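Local coordinates for protein methylaspartate ammonia-lyase (Citrobacter amalonaticus, PDB 1KKO) that catalyses the reversible, magnesium-dependent anti elimination of ammonia from L-threo-3-methylaspartate to give mesaconate, at residues A[245-250]-A[255-260]; A[249-254]-A[288-293]; A[269-274]-A[380-385]; A[279-284]-A[313-318]; A[318-323]-A[351-356]. All coordinates share one frame; numbering follows the deposited sequence.

Contact 1. Residues A[245-250]-A[255-260]; sequences LIFDMD and AEYIAS
Phe247 and Tyr257 carry this contact between them. The CE2 and CZ atoms of Phe247 meet CB and CG of Tyr257 obliquely: Phe247 CE2 lies 3.4 Å from Tyr257 CB and 3.6 Å from Tyr257 CG, while Phe247 CZ is 3.5 Å from Tyr257 CB. The two side chains run roughly at right angles. Their ring planes are inclined at 42° with centroids 5.5 Å apart, a value that fits neither a parallel stack nor a T-shaped pair, so the interaction is plain aromatic packing. Tyr257 leaves its helix with CG anti to the backbone N (chi1 169°), which sets CB and the first ring atom, CG, against Phe247 CE2 and CZ.

In the next shell, CG1 of Ile246 sits 3.6 Å above one face of the Phe247 ring, displaced toward its rim. The far end of Tyr257 is held by a hydrogen bond from OH to Gly208 O, and its side chain also touches Leu204 of helix 200-204. Phe247 itself is placed by the backbone: it is the first residue past helix 242-246 and opens a type I' beta turn closed by Asp250 N to Phe247 O at 3.0 Å. An aromatic pair thus joins the end of helix 242-246, through a type I' turn, to helix 251-260 in the outer helical layer of the TIM barrel.

Contact 2. Residues A[249-254]-A[288-293]; sequences MDPVRC and LTAITK
The flat group here is the carboxylate of Asp250, which serves its own helix as N-cap, while the puckered ring of Pro251 makes the contact with helix 281-298. The CB-CG side of that ring meets the methyl of Ala290: Pro251 CB to Ala290 CB is 3.5 Å, tighter than usual carbon-carbon contact, and Pro251 CG to Ala290 CB is 3.6 Å. The joint is helix-to-helix packing in the outer layer of the TIM barrel, where the first turn of helix 251-260 abuts the middle of helix 281-298. The backbones come close, with 4.8 Å between the CA atoms of Pro251 and Ile291, as a methyl and a proline ring allow.

Ile291 fills the rest. With CG1 beside the backbone N (chi1 -64°), Ile291 CG1 lies 3.8 Å from Pro251 CB and also meets Pro251 O. The isoleucine side chain also packs on Ala255 and Ile258 further along helix 251-260 and on Ile304 of strand 303-306, so it joins the helical pair to the barrel wall.

The CB of Asp250 points away from helix 281-298. Asp250 OD1 takes two weak capping bonds, from Arg253 N (3.5 Å, N-H...O angle 159°) and from the more bent Val252 N (3.0 Å, 129°). They probably help to hold the first turn of the helix that carries Pro251. One turn on, the contact finishes loosely where Cys254 CB faces Ile291 CD1 at 4.2 Å.

Contact 3. Residues A[269-274]-A[380-385]; sequences PLYIEG and PMRMLI
Inside the bore of the TIM barrel, Tyr271 of strand 270-273 and Arg382 of strand 382-384 reach toward each other from well-separated strands, their CA atoms 11.7 Å apart. The gap is bridged by a cation-pi contact: Arg382 CZ is 4.0 Å from the centroid of the Tyr271 ring and 5° off the ring normal. The guanidinium does not lie flat on the ring but stands almost upright over it, the planes 79° apart, and turns the edge that bears its two terminal nitrogens to the aromatic face. NH1 stands over the ring centre, on its CG side, with Arg382 NH1 to Tyr271 CG at 3.5 Å; NH2 is shifted toward CE1 and CZ, with Arg382 NH2 to Tyr271 CE1 at 3.3 Å. The arginine reaches into the bore with CG anti to its own N (chi1 -172°) before bending at chi3.

At the phenol end, Met381 CE, a selenomethionine methyl, lies 3.5 Å from Tyr271 OH, and the hydroxyl is hydrogen-bonded to Glu354 and Lys303. NH1 of Arg382 is hydrogen-bonded to His236 ND1, and the NE2 of that histidine to OE1 of Glu273, a magnesium ligand. The arginine is thus linked through His236, by two hydrogen bonds, to Glu273. Such a layer of interior side chains, underneath a metal-binding carboxylate carried on a barrel strand, is in keeping with an enolase-superfamily active site.

Contact 4. Residues A[279-284]-A[313-318]; sequences GNKPDQ and YQDIVD
Lys281 is the whole of the tight part of this contact: its ammonium is gripped by two aspartates of helix 313-321. NZ of Lys281 lies 2.8 Å from Asp315 OD1 and 2.7 Å from Asp318 OD2, each a salt bridge. Both oxygens are approached from the anti side, away from the second oxygen of the carboxylate; for Asp318 the anti lone pair points at the nitrogen, whereas at Asp315 the approach is 22° out of plane. The lysine gets there fully stretched, CG anti to the backbone N (chi1 178°) and every later bond extended, so that it spans a gap of 8.1 Å between the CA atoms of Lys281 and Asp315. Its methylenes follow closely, with Lys281 CE to Asp318 OD2 at 3.3 Å. Trp309 and Phe319 also touch the lysine side chain.

The other oxygens have duties of their own. Asp315 OD2 accepts from Asn311 N and Thr312 N at the start of its helix, which fixes the buried carboxylate. Asp318 OD1 takes Gln314 NE2 at 2.9 Å, from above the carboxylate plane.

Past this network the contact thins out: exposed Gln314 barely brushes Lys281. The first turn of helix 281-298 is held locally, with Asn280 as N-cap accepting Asp283 N at OD1 (2.9 Å, N-H...O angle 164°) and giving ND2 to Asp283 OD2. The three charged residues form a salt-bridge network joining the start of helix 281-298 to one side of helix 313-321 in the outer layer of the TIM barrel.

Contact 5. Residues A[318-323]-A[351-356]; sequences DFTDAG and HGMEAY
Met353, present as selenomethionine, and Thr320 bury most of this surface, and His351 adds a smaller share. Met353 leaves the backbone with CG anti to N (chi1 172°), then bends twice and folds its methyl back onto the last turn of helix 313-321. There Met353 CE rests 3.7 Å from Thr320 CA and 3.8 Å from Phe319 O. The base of the same side chain crosses the threonine obliquely, with Met353 CG 3.8 Å from Thr320 OG1.

The two branches of Thr320 divide the work. Thr320 CG2 touches both beta carbons, 3.8 Å from His351 CB and 3.9 Å from Met353 CB, whereas OG1 is hydrogen-bonded to Ile316 O in its own helix. His351 contributes its CB, its ring being engaged by Tyr347.

Gly323 and Gly352 each end a helix in a Schellman motif, and the second lets the chain turn from helix 339-351 into strand 354-357. No hydrogen bond crosses the interface. Thr320 OG1 is satisfied by Ile316 O and His351 ND1 by Tyr347 O, consistent with van der Waals packing between helix 313-321 and the link that leads into strand 354-357.

How the contacts relate
All five contacts belong to the TIM-barrel domain. Contact 3 lies in the bore, close to the metal site, and uses charge against an aromatic face; contacts 1, 2 and 4 belong to the partly buried helical layer, and contact 5, largely buried, joins that layer to the link before strand 354-357. Helix 251-260 serves contacts 1 and 2, helix 281-298 contacts 2 and 4, and helix 313-321 contacts 4 and 5, where Asp318 is shared, so the packing passes from helix to helix. Apolar fit dominates contacts 1, 2 and 5; the salt bridges of contact 4 stand apart. Glu354 within 351-356 links contact 5 to Tyr271 of contact 3.

Contact 1. Residues A[245-250]-A[255-260]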
# COMPACT_ATOMS: atom_id res chain seq x y z
N LEU A 245 31.24 0.74 13.19
CA LEU A 245 31.77 2.08 13.41
C LEU A 245 32.16 2.35 14.85
O LEU A 245 33.16 3.03 15.09
CB LEU A 245 30.77 3.14 12.96
CG LEU A 245 30.48 3.21 11.46
CD1 LEU A 245 29.45 4.28 11.20
CD2 LEU A 245 31.72 3.46 10.64
N ILE A 246 31.42 1.82 15.82
CA ILE A 246 31.72 2.11 17.22
C ILE A 246 32.74 1.16 17.82
O ILE A 246 33.26 1.43 18.90
CB ILE A 246 30.45 2.17 18.11
CG1 ILE A 246 29.70 0.84 18.13
CG2 ILE A 246 29.55 3.30 17.64
CD1 ILE A 246 28.74 0.73 19.29
N PHE A 247 33.06 0.07 17.13
CA PHE A 247 34.03 -0.88 17.65
C PHE A 247 35.29 -1.01 16.80
O PHE A 247 35.90 -2.08 16.73
CB PHE A 247 33.38 -2.24 17.87
CG PHE A 247 32.30 -2.21 18.90
CD1 PHE A 247 32.58 -1.82 20.20
CD2 PHE A 247 30.99 -2.54 18.57
CE1 PHE A 247 31.58 -1.77 21.15
CE2 PHE A 247 30.00 -2.50 19.50
CZ PHE A 247 30.29 -2.12 20.80
N ASP A 248 35.67 0.07 16.13
CA ASP A 248 36.93 0.08 15.38
C ASP A 248 36.99 -1.02 14.30
O ASP A 248 38.07 -1.49 13.97
CB ASP A 248 38.11 -0.09 16.35
CG ASP A 248 38.06 0.88 17.55
OD1 ASP A 248 37.99 0.43 18.71
OD2 ASP A 248 38.10 2.10 17.43
N MSE A 249 35.84 -1.44 13.78
CA MSE A 249 35.76 -2.50 12.76
C MSE A 249 36.39 -3.82 13.23
O MSE A 249 36.86 -4.62 12.42
CB MSE A 249 36.43 -2.05 11.46
CG MSE A 249 35.91 -0.72 10.94
SE MSE A 249 34.00 -0.71 10.58
CE MSE A 249 33.99 -1.71 8.99
N ASP A 250 36.37 -4.03 14.54
CA ASP A 250 36.92 -5.23 15.15
C ASP A 250 35.81 -6.27 15.23
O ASP A 250 34.89 -6.12 16.03
CB ASP A 250 37.41 -4.87 16.55
CG ASP A 250 38.14 -6.00 17.23
OD1 ASP A 250 37.87 -7.17 16.91
OD2 ASP A 250 39.00 -5.80 18.12
N ALA A 255 31.09 -8.80 17.72
CA ALA A 255 30.40 -10.01 18.14
C ALA A 255 30.06 -9.98 19.62
O ALA A 255 28.98 -10.39 20.03
CB ALA A 255 31.22 -11.23 17.81
N GLU A 256 30.99 -9.49 20.44
CA GLU A 256 30.73 -9.39 21.87
C GLU A 256 29.49 -8.55 22.13
O GLU A 256 28.63 -8.92 22.93
CB GLU A 256 31.94 -8.77 22.59
CG GLU A 256 31.68 -8.47 24.06
CD GLU A 256 32.80 -7.68 24.71
OE1 GLU A 256 33.55 -6.98 23.99
OE2 GLU A 256 32.94 -7.76 25.95
N TYR A 257 29.42 -7.39 21.48
CA TYR A 257 28.29 -6.49 21.67
C TYR A 257 26.99 -7.13 21.18
O TYR A 257 25.97 -7.10 21.86
CB TYR A 257 28.51 -5.17 20.94
CG TYR A 257 27.25 -4.34 20.91
CD1 TYR A 257 26.78 -3.72 22.05
CD2 TYR A 257 26.50 -4.24 19.74
CE1 TYR A 257 25.62 -2.98 22.03
CE2 TYR A 257 25.33 -3.51 19.71
CZ TYR A 257 24.89 -2.87 20.86
OH TYR A 257 23.73 -2.14 20.82
N ILE A 258 27.02 -7.69 19.98
CA ILE A 258 25.83 -8.33 19.41
C ILE A 258 25.35 -9.44 20.34
O ILE A 258 24.16 -9.56 20.62
CB ILE A 258 26.15 -8.88 18.01
CG1 ILE A 258 26.32 -7.72 17.02
CG2 ILE A 258 25.05 -9.81 17.52
CD1 ILE A 258 27.02 -8.10 15.75
N ALA A 259 26.27 -10.25 20.84
CA ALA A 259 25.89 -11.33 21.75
C ALA A 259 25.23 -10.79 23.03
O ALA A 259 24.31 -11.41 23.58
CB ALA A 259 27.12 -12.17 22.10
N SER A 260 25.71 -9.64 23.49
CA SER A 260 25.18 -9.03 24.70
C SER A 260 23.73 -8.58 24.56
O SER A 260 23.05 -8.34 25.56
CB SER A 260 26.06 -7.85 25.15
OG SER A 260 25.79 -6.66 24.42

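Contact 2. Residues A[249-254]-A[288-293]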
# COMPACT_ATOMS: atom_id res chain seq x y z
N MSE A 249 35.84 -1.44 13.78
CA MSE A 249 35.76 -2.50 12.76
C MSE A 249 36.39 -3.82 13.23
O MSE A 249 36.86 -4.62 12.42
CB MSE A 249 36.43 -2.05 11.46
CG MSE A 249 35.91 -0.72 10.94
SE MSE A 249 34.00 -0.71 10.58
CE MSE A 249 33.99 -1.71 8.99
N ASP A 250 36.37 -4.03 14.54
CA ASP A 250 36.92 -5.23 15.15
C ASP A 250 35.81 -6.27 15.23
O ASP A 250 34.89 -6.12 16.03
CB ASP A 250 37.41 -4.87 16.55
CG ASP A 250 38.14 -6.00 17.23
OD1 ASP A 250 37.87 -7.17 16.91
OD2 ASP A 250 39.00 -5.80 18.12
N PRO A 251 35.90 -7.34 14.45
CA PRO A 251 34.82 -8.34 14.42
C PRO A 251 34.55 -8.96 15.78
O PRO A 251 33.41 -9.30 16.12
CB PRO A 251 35.30 -9.41 13.45
CG PRO A 251 36.60 -8.98 12.90
CD PRO A 251 37.02 -7.70 13.56
N VAL A 252 35.60 -9.15 16.57
CA VAL A 252 35.47 -9.72 17.89
C VAL A 252 34.68 -8.81 18.84
O VAL A 252 33.79 -9.27 19.55
CB VAL A 252 36.86 -10.10 18.46
CG1 VAL A 252 36.77 -10.45 19.92
CG2 VAL A 252 37.44 -11.26 17.65
N ARG A 253 34.98 -7.52 18.84
CA ARG A 253 34.27 -6.58 19.69
C ARG A 253 32.82 -6.43 19.20
O ARG A 253 31.90 -6.29 20.00
CB ARG A 253 34.97 -5.22 19.71
CG ARG A 253 36.28 -5.22 20.52
CD ARG A 253 37.13 -3.99 20.32
NE ARG A 253 36.49 -2.77 20.78
CZ ARG A 253 36.80 -1.56 20.35
NH1 ARG A 253 37.74 -1.40 19.43
NH2 ARG A 253 36.16 -0.49 20.81
N CYS A 254 32.65 -6.48 17.89
CA CYS A 254 31.32 -6.42 17.30
C CYS A 254 30.50 -7.61 17.79
O CYS A 254 29.36 -7.45 18.24
CB CYS A 254 31.40 -6.42 15.78
SG CYS A 254 31.97 -4.86 15.05
N LEU A 288 32.05 -10.42 7.97
CA LEU A 288 30.92 -11.14 8.52
C LEU A 288 31.34 -12.52 9.00
O LEU A 288 30.88 -12.98 10.04
CB LEU A 288 29.80 -11.26 7.50
CG LEU A 288 29.14 -9.95 7.06
CD1 LEU A 288 27.98 -10.28 6.13
CD2 LEU A 288 28.67 -9.14 8.24
N THR A 289 32.22 -13.17 8.24
CA THR A 289 32.71 -14.50 8.62
C THR A 289 33.36 -14.45 9.99
O THR A 289 33.11 -15.29 10.85
CB THR A 289 33.72 -15.01 7.57
OG1 THR A 289 33.07 -15.15 6.30
CG2 THR A 289 34.23 -16.41 7.92
N ALA A 290 34.18 -13.44 10.21
CA ALA A 290 34.84 -13.25 11.49
C ALA A 290 33.86 -12.99 12.63
O ALA A 290 34.02 -13.50 13.73
CB ALA A 290 35.87 -12.15 11.40
N ILE A 291 32.82 -12.19 12.39
CA ILE A 291 31.82 -11.96 13.43
C ILE A 291 31.09 -13.26 13.76
O ILE A 291 30.85 -13.57 14.93
CB ILE A 291 30.81 -10.85 13.03
CG1 ILE A 291 31.54 -9.51 12.88
CG2 ILE A 291 29.69 -10.74 14.06
CD1 ILE A 291 30.69 -8.44 12.19
N THR A 292 30.71 -14.00 12.72
CA THR A 292 30.02 -15.27 12.89
C THR A 292 30.88 -16.22 13.72
O THR A 292 30.39 -16.84 14.67
CB THR A 292 29.70 -15.85 11.51
OG1 THR A 292 28.78 -14.98 10.83
CG2 THR A 292 28.94 -17.18 11.62
N LYS A 293 32.17 -16.29 13.39
CA LYS A 293 33.10 -17.15 14.12
C LYS A 293 33.10 -16.81 15.61
O LYS A 293 33.03 -17.70 16.46
CB LYS A 293 34.52 -16.98 13.57
CG LYS A 293 35.54 -17.95 14.15
CD LYS A 293 36.96 -17.59 13.74
CE LYS A 293 37.97 -18.59 14.28
NZ LYS A 293 39.37 -18.11 14.13

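Contact 3. Residues A[269-274]-A[380-385]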
# COMPACT_ATOMS: atom_id res chain seq x y z
N PRO A 269 13.83 -14.79 19.53
CA PRO A 269 15.03 -14.91 18.70
C PRO A 269 15.44 -13.55 18.15
O PRO A 269 14.57 -12.74 17.83
CB PRO A 269 14.58 -15.83 17.56
CG PRO A 269 13.37 -16.53 18.06
CD PRO A 269 12.71 -15.61 19.03
N LEU A 270 16.74 -13.31 18.06
CA LEU A 270 17.25 -12.03 17.62
C LEU A 270 18.17 -12.17 16.42
O LEU A 270 19.06 -13.01 16.39
CB LEU A 270 17.98 -11.32 18.77
CG LEU A 270 18.61 -9.96 18.46
CD1 LEU A 270 17.53 -8.93 18.13
CD2 LEU A 270 19.46 -9.50 19.63
N TYR A 271 17.91 -11.32 15.43
CA TYR A 271 18.72 -11.21 14.23
C TYR A 271 19.19 -9.76 14.09
O TYR A 271 18.38 -8.83 14.25
CB TYR A 271 17.90 -11.54 13.00
CG TYR A 271 17.64 -13.01 12.76
CD1 TYR A 271 16.78 -13.73 13.57
CD2 TYR A 271 18.24 -13.67 11.71
CE1 TYR A 271 16.54 -15.08 13.35
CE2 TYR A 271 17.98 -15.02 11.45
CZ TYR A 271 17.13 -15.71 12.27
OH TYR A 271 16.88 -17.05 12.02
N ILE A 272 20.47 -9.58 13.77
CA ILE A 272 21.02 -8.26 13.51
C ILE A 272 21.51 -8.22 12.07
O ILE A 272 22.39 -8.98 11.69
CB ILE A 272 22.18 -7.94 14.47
CG1 ILE A 272 21.71 -7.91 15.92
CG2 ILE A 272 22.85 -6.60 14.07
CD1 ILE A 272 20.69 -6.84 16.26
N GLU A 273 20.90 -7.35 11.27
CA GLU A 273 21.26 -7.21 9.87
C GLU A 273 22.26 -6.08 9.66
O GLU A 273 22.16 -5.03 10.31
CB GLU A 273 19.99 -6.98 9.02
CG GLU A 273 20.27 -6.87 7.53
CD GLU A 273 19.03 -6.95 6.66
OE1 GLU A 273 17.90 -6.87 7.18
OE2 GLU A 273 19.19 -7.09 5.44
N GLY A 274 23.21 -6.32 8.78
CA GLY A 274 24.20 -5.31 8.44
C GLY A 274 25.03 -4.81 9.61
O GLY A 274 25.16 -3.61 9.79
N PRO A 380 11.77 -19.49 1.02
CA PRO A 380 12.74 -18.78 1.84
C PRO A 380 12.29 -18.86 3.30
O PRO A 380 11.13 -19.16 3.59
CB PRO A 380 12.65 -17.34 1.33
CG PRO A 380 11.22 -17.23 0.87
CD PRO A 380 10.97 -18.56 0.20
N MSE A 381 13.20 -18.58 4.22
CA MSE A 381 12.90 -18.55 5.64
C MSE A 381 12.13 -17.32 6.09
O MSE A 381 11.48 -17.35 7.13
CB MSE A 381 14.23 -18.58 6.39
CG MSE A 381 14.46 -19.88 7.08
SE MSE A 381 13.59 -19.77 8.78
CE MSE A 381 14.98 -19.03 9.83
N ARG A 382 12.21 -16.24 5.32
CA ARG A 382 11.64 -14.97 5.71
C ARG A 382 11.35 -14.16 4.47
O ARG A 382 12.06 -14.27 3.49
CB ARG A 382 12.67 -14.23 6.55
CG ARG A 382 12.21 -12.95 7.23
CD ARG A 382 13.11 -12.51 8.37
NE ARG A 382 13.21 -13.58 9.35
CZ ARG A 382 14.14 -13.70 10.28
NH1 ARG A 382 15.07 -12.77 10.44
NH2 ARG A 382 14.15 -14.77 11.06
N MSE A 383 10.29 -13.36 4.52
CA MSE A 383 9.95 -12.48 3.40
C MSE A 383 9.56 -11.11 3.92
O MSE A 383 8.81 -10.98 4.87
CB MSE A 383 8.80 -13.06 2.59
CG MSE A 383 8.32 -12.12 1.49
SE MSE A 383 7.19 -12.97 0.16
CE MSE A 383 5.96 -13.80 1.30
N LEU A 384 10.09 -10.08 3.28
CA LEU A 384 9.79 -8.71 3.65
C LEU A 384 8.37 -8.28 3.30
O LEU A 384 7.90 -8.50 2.19
CB LEU A 384 10.77 -7.77 2.96
CG LEU A 384 10.58 -6.26 3.19
CD1 LEU A 384 10.88 -5.89 4.64
CD2 LEU A 384 11.47 -5.48 2.23
N ILE A 385 7.71 -7.64 4.27
CA ILE A 385 6.44 -6.98 4.03
C ILE A 385 6.74 -5.68 3.29
O ILE A 385 7.46 -4.81 3.78
CB ILE A 385 5.72 -6.75 5.36
CG1 ILE A 385 5.33 -8.09 5.97
CG2 ILE A 385 4.51 -5.87 5.17
CD1 ILE A 385 4.93 -8.03 7.42

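Contact 4. Residues A[279-284]-A[313-318]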
# COMPACT_ATOMS: atom_id res chain seq x y z
N GLY A 279 32.70 -1.84 2.95
CA GLY A 279 32.88 -1.00 1.76
C GLY A 279 33.14 -1.69 0.45
O GLY A 279 33.26 -1.03 -0.59
N ASN A 280 33.25 -3.00 0.47
CA ASN A 280 33.40 -3.77 -0.75
C ASN A 280 33.05 -5.20 -0.42
O ASN A 280 33.06 -5.60 0.74
CB ASN A 280 34.82 -3.66 -1.33
CG ASN A 280 35.87 -4.20 -0.40
OD1 ASN A 280 36.00 -5.40 -0.24
ND2 ASN A 280 36.63 -3.31 0.23
N LYS A 281 32.76 -5.96 -1.45
CA LYS A 281 32.30 -7.31 -1.29
C LYS A 281 33.31 -8.27 -0.63
O LYS A 281 32.98 -8.91 0.36
CB LYS A 281 31.82 -7.81 -2.64
CG LYS A 281 31.35 -9.20 -2.66
CD LYS A 281 31.05 -9.58 -4.08
CE LYS A 281 30.86 -11.05 -4.20
NZ LYS A 281 30.64 -11.43 -5.62
N PRO A 282 34.54 -8.40 -1.14
CA PRO A 282 35.47 -9.34 -0.49
C PRO A 282 35.72 -9.04 0.99
O PRO A 282 35.73 -9.97 1.80
CB PRO A 282 36.75 -9.20 -1.32
CG PRO A 282 36.34 -8.60 -2.59
CD PRO A 282 35.13 -7.74 -2.31
N ASP A 283 35.91 -7.77 1.35
CA ASP A 283 36.13 -7.43 2.75
C ASP A 283 34.87 -7.64 3.59
O ASP A 283 34.96 -7.98 4.76
CB ASP A 283 36.61 -5.98 2.90
CG ASP A 283 38.02 -5.76 2.38
OD1 ASP A 283 38.77 -6.75 2.20
OD2 ASP A 283 38.45 -4.62 2.14
N GLN A 284 33.69 -7.42 2.99
CA GLN A 284 32.44 -7.62 3.71
C GLN A 284 32.26 -9.10 4.07
O GLN A 284 31.89 -9.43 5.19
CB GLN A 284 31.27 -7.10 2.87
CG GLN A 284 29.93 -7.14 3.58
CD GLN A 284 29.84 -6.20 4.76
OE1 GLN A 284 30.68 -5.31 4.92
NE2 GLN A 284 28.80 -6.35 5.57
N TYR A 313 22.75 -12.63 -7.81
CA TYR A 313 22.74 -14.08 -7.60
C TYR A 313 24.16 -14.56 -7.24
O TYR A 313 24.34 -15.27 -6.25
CB TYR A 313 22.24 -14.82 -8.85
CG TYR A 313 22.50 -16.30 -8.72
CD1 TYR A 313 21.67 -17.10 -7.97
CD2 TYR A 313 23.62 -16.88 -9.29
CE1 TYR A 313 21.94 -18.45 -7.80
CE2 TYR A 313 23.88 -18.23 -9.14
CZ TYR A 313 23.03 -19.01 -8.40
OH TYR A 313 23.28 -20.36 -8.20
N GLN A 314 25.16 -14.17 -8.02
CA GLN A 314 26.52 -14.62 -7.73
C GLN A 314 27.01 -14.10 -6.38
O GLN A 314 27.72 -14.81 -5.65
CB GLN A 314 27.49 -14.24 -8.85
CG GLN A 314 28.89 -14.83 -8.62
CD GLN A 314 28.91 -16.35 -8.67
OE1 GLN A 314 28.39 -16.95 -9.61
NE2 GLN A 314 29.52 -16.97 -7.66
N ASP A 315 26.66 -12.87 -6.02
CA ASP A 315 27.04 -12.36 -4.72
C ASP A 315 26.49 -13.27 -3.63
O ASP A 315 27.18 -13.59 -2.66
CB ASP A 315 26.47 -10.96 -4.48
CG ASP A 315 27.06 -9.90 -5.35
OD1 ASP A 315 28.15 -10.09 -5.95
OD2 ASP A 315 26.48 -8.80 -5.46
N ILE A 316 25.23 -13.65 -3.76
CA ILE A 316 24.59 -14.49 -2.76
C ILE A 316 25.31 -15.84 -2.65
O ILE A 316 25.55 -16.34 -1.55
CB ILE A 316 23.10 -14.64 -3.09
CG1 ILE A 316 22.39 -13.29 -2.90
CG2 ILE A 316 22.47 -15.73 -2.24
CD1 ILE A 316 21.15 -13.13 -3.71
N VAL A 317 25.65 -16.42 -3.78
CA VAL A 317 26.43 -17.65 -3.82
C VAL A 317 27.74 -17.46 -3.07
O VAL A 317 28.13 -18.31 -2.26
CB VAL A 317 26.68 -18.08 -5.27
CG1 VAL A 317 27.75 -19.15 -5.37
CG2 VAL A 317 25.39 -18.56 -5.89
N ASP A 318 28.42 -16.34 -3.30
CA ASP A 318 29.71 -16.08 -2.67
C ASP A 318 29.60 -15.92 -1.15
O ASP A 318 30.43 -16.45 -0.39
CB ASP A 318 30.36 -14.84 -3.29
CG ASP A 318 30.77 -15.04 -4.74
OD1 ASP A 318 30.90 -16.20 -5.20
OD2 ASP A 318 31.00 -14.08 -5.49

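Contact 5. Residues A[318-323]-A[351-356]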
# COMPACT_ATOMS: atom_id res chain seq x y z
N ASP A 318 28.42 -16.34 -3.30
CA ASP A 318 29.71 -16.08 -2.67
C ASP A 318 29.60 -15.92 -1.15
O ASP A 318 30.43 -16.45 -0.39
CB ASP A 318 30.36 -14.84 -3.29
CG ASP A 318 30.77 -15.04 -4.74
OD1 ASP A 318 30.90 -16.20 -5.20
OD2 ASP A 318 31.00 -14.08 -5.49
N PHE A 319 28.60 -15.18 -0.68
CA PHE A 319 28.40 -15.04 0.75
C PHE A 319 28.05 -16.39 1.39
O PHE A 319 28.48 -16.68 2.51
CB PHE A 319 27.31 -14.01 1.07
CG PHE A 319 27.78 -12.57 1.08
CD1 PHE A 319 28.03 -11.89 -0.10
CD2 PHE A 319 27.95 -11.91 2.27
CE1 PHE A 319 28.45 -10.58 -0.08
CE2 PHE A 319 28.37 -10.59 2.29
CZ PHE A 319 28.60 -9.93 1.12
N THR A 320 27.25 -17.18 0.70
CA THR A 320 26.88 -18.51 1.16
C THR A 320 28.07 -19.46 1.23
O THR A 320 28.29 -20.11 2.25
CB THR A 320 25.81 -19.07 0.23
OG1 THR A 320 24.63 -18.25 0.32
CG2 THR A 320 25.37 -20.48 0.64
N ASP A 321 28.85 -19.53 0.16
CA ASP A 321 29.96 -20.47 0.10
C ASP A 321 30.99 -20.18 1.17
O ASP A 321 31.69 -21.08 1.60
CB ASP A 321 30.65 -20.38 -1.25
CG ASP A 321 29.84 -20.96 -2.38
OD1 ASP A 321 28.82 -21.62 -2.12
OD2 ASP A 321 30.19 -20.81 -3.57
N ALA A 322 31.11 -18.92 1.56
CA ALA A 322 32.07 -18.53 2.58
C ALA A 322 31.60 -18.83 4.01
O ALA A 322 32.37 -18.67 4.95
CB ALA A 322 32.35 -17.04 2.44
N GLY A 323 30.36 -19.25 4.19
CA GLY A 323 29.83 -19.48 5.52
C GLY A 323 29.90 -18.19 6.32
O GLY A 323 30.17 -18.19 7.52
N HIS A 351 22.47 -25.24 0.80
CA HIS A 351 23.72 -25.13 1.52
C HIS A 351 23.58 -24.72 3.01
O HIS A 351 24.58 -24.56 3.72
CB HIS A 351 24.65 -24.25 0.69
CG HIS A 351 24.92 -24.80 -0.68
ND1 HIS A 351 24.28 -24.37 -1.82
CD2 HIS A 351 25.73 -25.81 -1.08
CE1 HIS A 351 24.72 -25.04 -2.87
NE2 HIS A 351 25.60 -25.93 -2.44
N GLY A 352 22.36 -24.65 3.52
CA GLY A 352 22.12 -24.35 4.93
C GLY A 352 22.09 -22.89 5.33
O GLY A 352 22.03 -22.59 6.52
N MSE A 353 22.18 -22.00 4.35
CA MSE A 353 22.08 -20.55 4.57
C MSE A 353 20.62 -20.18 4.65
O MSE A 353 19.82 -20.63 3.82
CB MSE A 353 22.73 -19.80 3.40
CG MSE A 353 22.53 -18.29 3.43
SE MSE A 353 23.42 -17.43 4.93
CE MSE A 353 25.18 -17.36 4.20
N GLU A 354 20.23 -19.37 5.63
CA GLU A 354 18.85 -18.93 5.72
C GLU A 354 18.62 -17.86 4.66
O GLU A 354 19.36 -16.87 4.57
CB GLU A 354 18.52 -18.39 7.11
CG GLU A 354 18.61 -19.46 8.19
CD GLU A 354 18.32 -18.93 9.58
OE1 GLU A 354 17.78 -17.82 9.71
OE2 GLU A 354 18.62 -19.65 10.56
N ALA A 355 17.61 -18.08 3.83
CA ALA A 355 17.27 -17.15 2.77
C ALA A 355 16.20 -16.16 3.23
O ALA A 355 15.11 -16.56 3.61
CB ALA A 355 16.78 -17.91 1.57
N TYR A 356 16.56 -14.89 3.23
CA TYR A 356 15.62 -13.81 3.53
C TYR A 356 15.27 -13.14 2.19
O TYR A 356 16.10 -12.48 1.57
CB TYR A 356 16.23 -12.83 4.55
CG TYR A 356 15.59 -11.47 4.64
CD1 TYR A 356 14.22 -11.28 4.39
CD2 TYR A 356 16.36 -10.37 4.97
CE1 TYR A 356 13.67 -10.00 4.48
CE2 TYR A 356 15.81 -9.10 5.05
CZ TYR A 356 14.48 -8.93 4.79
OH TYR A 356 13.95 -7.66 4.83